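Long-range contact in esterase LipW (Mycobacterium marinum, PDB 3QH4), which probably hydrolyses ester bonds as a serine esterase of the alpha/beta-hydrolase fold: residues 88-93 against 161-166. Residues are numbered along the deposited sequence; the frame is centred on the assembly and turned at random.
Sequences VVYCHA and AVAGSS
The methyl of Ala163 sits in the corner formed by Val88 and the ring of Tyr90, two side chains that rise on the same face of a parallel strand pair. Val88 has CG1 anti to its backbone N (chi1 178°), and this branch presses on Ala163 CB at 3.5 Å, tighter than usual van der Waals contact. The Tyr90 ring forms the other wall of the corner, with CD1 3.8 Å from Ala163 CB. The second Val88 branch, CG2, meets Ala161 CB more loosely. The small alanine methyls of 161-166 thus lie against the larger valine and tyrosine side chains of 88-93. Farther along, the tyrosine ring runs obliquely past the backbone of the neighbouring strand: Tyr90 CE1 sits 3.7 Å from Gly164 CA, and Tyr90 OH lies 3.4 Å from Ser165 CB. The hydroxyl is hydrogen-bonded to Asp104, which also accepts a bond from the Ala93 backbone N and thereby ties the strand to the loop that follows it.

Beneath this packing, a ladder of backbone hydrogen bonds alternates between the strands, from Val89 N to Ala161 O, Ala163 N to Val89 O and Cys91 N to Ala163 O. It ends in a weak bond from Ser165 N to Cys91 O at 3.3 Å. Gly164 lies opposite Cys91, its bare backbone close against the carbonyl, with Gly164 CA 3.1 Å from Cys91 O. Past the ladder, Ala93 CB fits against Ser166 CB and against Ser165 OG, which is hydrogen-bonded to Gln194 NE2.

Ser166 then turns with a positive phi of 60° into helix 167-181; in the conformer described, its OG is hydrogen-bonded to His288 NE2. The neighbouring parallel strands belong to the central sheet of the alpha/beta-hydrolase fold, and the tight turn from strand 160-165 through Ser166, at a GxSxG sequence, is characteristic of its nucleophile elbow, consistent with Ser166 being the nucleophile of a Ser-His-Asp triad.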
ATOM      1  N   VAL A  88      -7.634   2.445  10.649  1.00  7.25           N
ATOM      2  CA  VAL A  88      -6.953   2.681   9.373  1.00  6.83           C
ATOM      3  C   VAL A  88      -7.578   1.771   8.328  1.00  6.37           C
ATOM      4  O   VAL A  88      -7.693   0.568   8.566  1.00  6.64           O
ATOM      5  CB  VAL A  88      -5.426   2.301   9.480  1.00  6.91           C
ATOM      6  CG1 VAL A  88      -4.712   2.501   8.117  1.00  7.14           C
ATOM      7  CG2 VAL A  88      -4.736   3.105  10.573  1.00  8.71           C
ATOM      8  N   VAL A  89      -7.956   2.305   7.156  1.00  5.22           N
ATOM      9  CA  VAL A  89      -8.378   1.432   6.056  1.00  4.73           C
ATOM     10  C   VAL A  89      -7.149   1.234   5.188  1.00  5.03           C
ATOM     11  O   VAL A  89      -6.594   2.216   4.713  1.00  4.89           O
ATOM     12  CB  VAL A  89      -9.518   2.066   5.232  1.00  4.68           C
ATOM     13  CG1 VAL A  89      -9.774   1.264   3.953  1.00  5.37           C
ATOM     14  CG2 VAL A  89     -10.788   2.175   6.125  1.00  6.39           C
ATOM     15  N   TYR A  90      -6.723  -0.022   5.019  1.00  5.14           N
ATOM     16  CA  TYR A  90      -5.438  -0.364   4.387  1.00  4.86           C
ATOM     17  C   TYR A  90      -5.628  -1.168   3.103  1.00  4.97           C
ATOM     18  O   TYR A  90      -6.494  -2.071   3.066  1.00  5.28           O
ATOM     19  CB  TYR A  90      -4.577  -1.198   5.365  1.00  5.12           C
ATOM     20  CG  TYR A  90      -3.243  -1.584   4.785  1.00  4.69           C
ATOM     21  CD1 TYR A  90      -2.111  -0.745   4.979  1.00  5.44           C
ATOM     22  CD2 TYR A  90      -3.091  -2.780   4.064  1.00  3.15           C
ATOM     23  CE1 TYR A  90      -0.880  -1.113   4.438  1.00  6.45           C
ATOM     24  CE2 TYR A  90      -1.857  -3.155   3.515  1.00  3.10           C
ATOM     25  CZ  TYR A  90      -0.772  -2.312   3.700  1.00  5.75           C
ATOM     26  OH  TYR A  90       0.442  -2.635   3.156  1.00  6.33           O
ATOM     27  N   CYS A  91      -4.834  -0.846   2.073  1.00  4.34           N
ATOM     28  CA  CYS A  91      -4.828  -1.585   0.785  1.00  4.21           C
ATOM     29  C   CYS A  91      -3.434  -2.121   0.503  1.00  4.88           C
ATOM     30  O   CYS A  91      -2.466  -1.359   0.520  1.00  5.18           O
ATOM     31  CB  CYS A  91      -5.270  -0.679  -0.380  1.00  3.95           C
ATOM     32  SG  CYS A  91      -6.985  -0.248  -0.253  1.00  6.30           S
ATOM     33  N   HIS A  92      -3.348  -3.439   0.269  1.00  4.38           N
ATOM     34  CA  HIS A  92      -2.062  -4.153   0.097  1.00  5.18           C
ATOM     35  C   HIS A  92      -1.329  -3.895  -1.242  1.00  4.69           C
ATOM     36  O   HIS A  92      -1.894  -3.371  -2.190  1.00  4.72           O
ATOM     37  CB  HIS A  92      -2.293  -5.661   0.262  1.00  4.98           C
ATOM     38  CG  HIS A  92      -3.130  -6.271  -0.826  1.00  4.67           C
ATOM     39  ND1 HIS A  92      -2.604  -6.617  -2.051  1.00  5.48           N
ATOM     40  CD2 HIS A  92      -4.444  -6.607  -0.873  1.00  6.22           C
ATOM     41  CE1 HIS A  92      -3.560  -7.120  -2.817  1.00  5.83           C
ATOM     42  NE2 HIS A  92      -4.683  -7.138  -2.115  1.00  6.24           N
ATOM     43  N   ALA A  93      -0.062  -4.283  -1.275  1.00  5.41           N
ATOM     44  CA  ALA A  93       0.819  -4.186  -2.442  1.00  4.29           C
ATOM     45  C   ALA A  93       0.526  -5.283  -3.451  1.00  5.11           C
ATOM     46  O   ALA A  93      -0.193  -6.252  -3.140  1.00  5.72           O
ATOM     47  CB  ALA A  93       2.278  -4.290  -1.967  1.00  6.18           C
ATOM     48  N   ALA A 161      -7.914   6.928   9.273  1.00  6.21           N
ATOM     49  CA  ALA A 161      -6.747   7.099   8.411  1.00  5.39           C
ATOM     50  C   ALA A 161      -6.860   6.109   7.248  1.00  5.06           C
ATOM     51  O   ALA A 161      -7.607   5.120   7.324  1.00  5.90           O
ATOM     52  CB  ALA A 161      -5.456   6.852   9.203  1.00  5.64           C
ATOM     53  N   VAL A 162      -6.121   6.388   6.184  1.00  4.27           N
ATOM     54  CA  VAL A 162      -6.038   5.484   5.046  1.00  5.43           C
ATOM     55  C   VAL A 162      -4.553   5.170   4.829  1.00  5.88           C
ATOM     56  O   VAL A 162      -3.689   5.986   5.171  1.00  6.40           O
ATOM     57  CB  VAL A 162      -6.703   6.089   3.772  1.00  4.74           C
ATOM     58  CG1 VAL A 162      -8.233   6.305   3.983  1.00  5.31           C
ATOM     59  CG2 VAL A 162      -6.048   7.424   3.357  1.00  5.61           C
ATOM     60  N   ALA A 163      -4.254   3.979   4.314  1.00  4.76           N
ATOM     61  CA  ALA A 163      -2.877   3.558   4.213  1.00  4.81           C
ATOM     62  C   ALA A 163      -2.764   2.522   3.124  1.00  3.84           C
ATOM     63  O   ALA A 163      -3.747   1.831   2.795  1.00  4.33           O
ATOM     64  CB  ALA A 163      -2.390   2.951   5.567  1.00  5.01           C
ATOM     65  N   GLY A 164      -1.567   2.403   2.572  1.00  3.69           N
ATOM     66  CA  GLY A 164      -1.332   1.309   1.627  1.00  3.35           C
ATOM     67  C   GLY A 164       0.146   1.188   1.344  1.00  3.73           C
ATOM     68  O   GLY A 164       0.934   2.071   1.724  1.00  4.14           O
ATOM     69  N   SER A 165       0.495   0.137   0.614  1.00  3.31           N
ATOM     70  CA  SER A 165       1.854  -0.069   0.127  1.00  4.48           C
ATOM     71  C   SER A 165       1.782  -0.207  -1.374  1.00  4.43           C
ATOM     72  O   SER A 165       0.930  -0.959  -1.886  1.00  3.69           O
ATOM     73  CB  SER A 165       2.410  -1.369   0.695  1.00  4.87           C
ATOM     74  OG  SER A 165       3.676  -1.714   0.143  1.00  4.87           O
ATOM     75  N   SER A 166       2.664   0.505  -2.070  1.00  4.20           N
ATOM     76  CA  SER A 166       2.835   0.318  -3.528  0.70  4.32           C
ATOM     77  C   SER A 166       1.502   0.622  -4.235  1.00  3.77           C
ATOM     78  O   SER A 166       0.906   1.667  -4.017  1.00  3.75           O
ATOM     79  CB  SER A 166       3.345  -1.115  -3.821  0.70  5.03           C
ATOM     80  OG  SER A 166       3.901  -1.266  -5.127  0.70  5.45           O
TER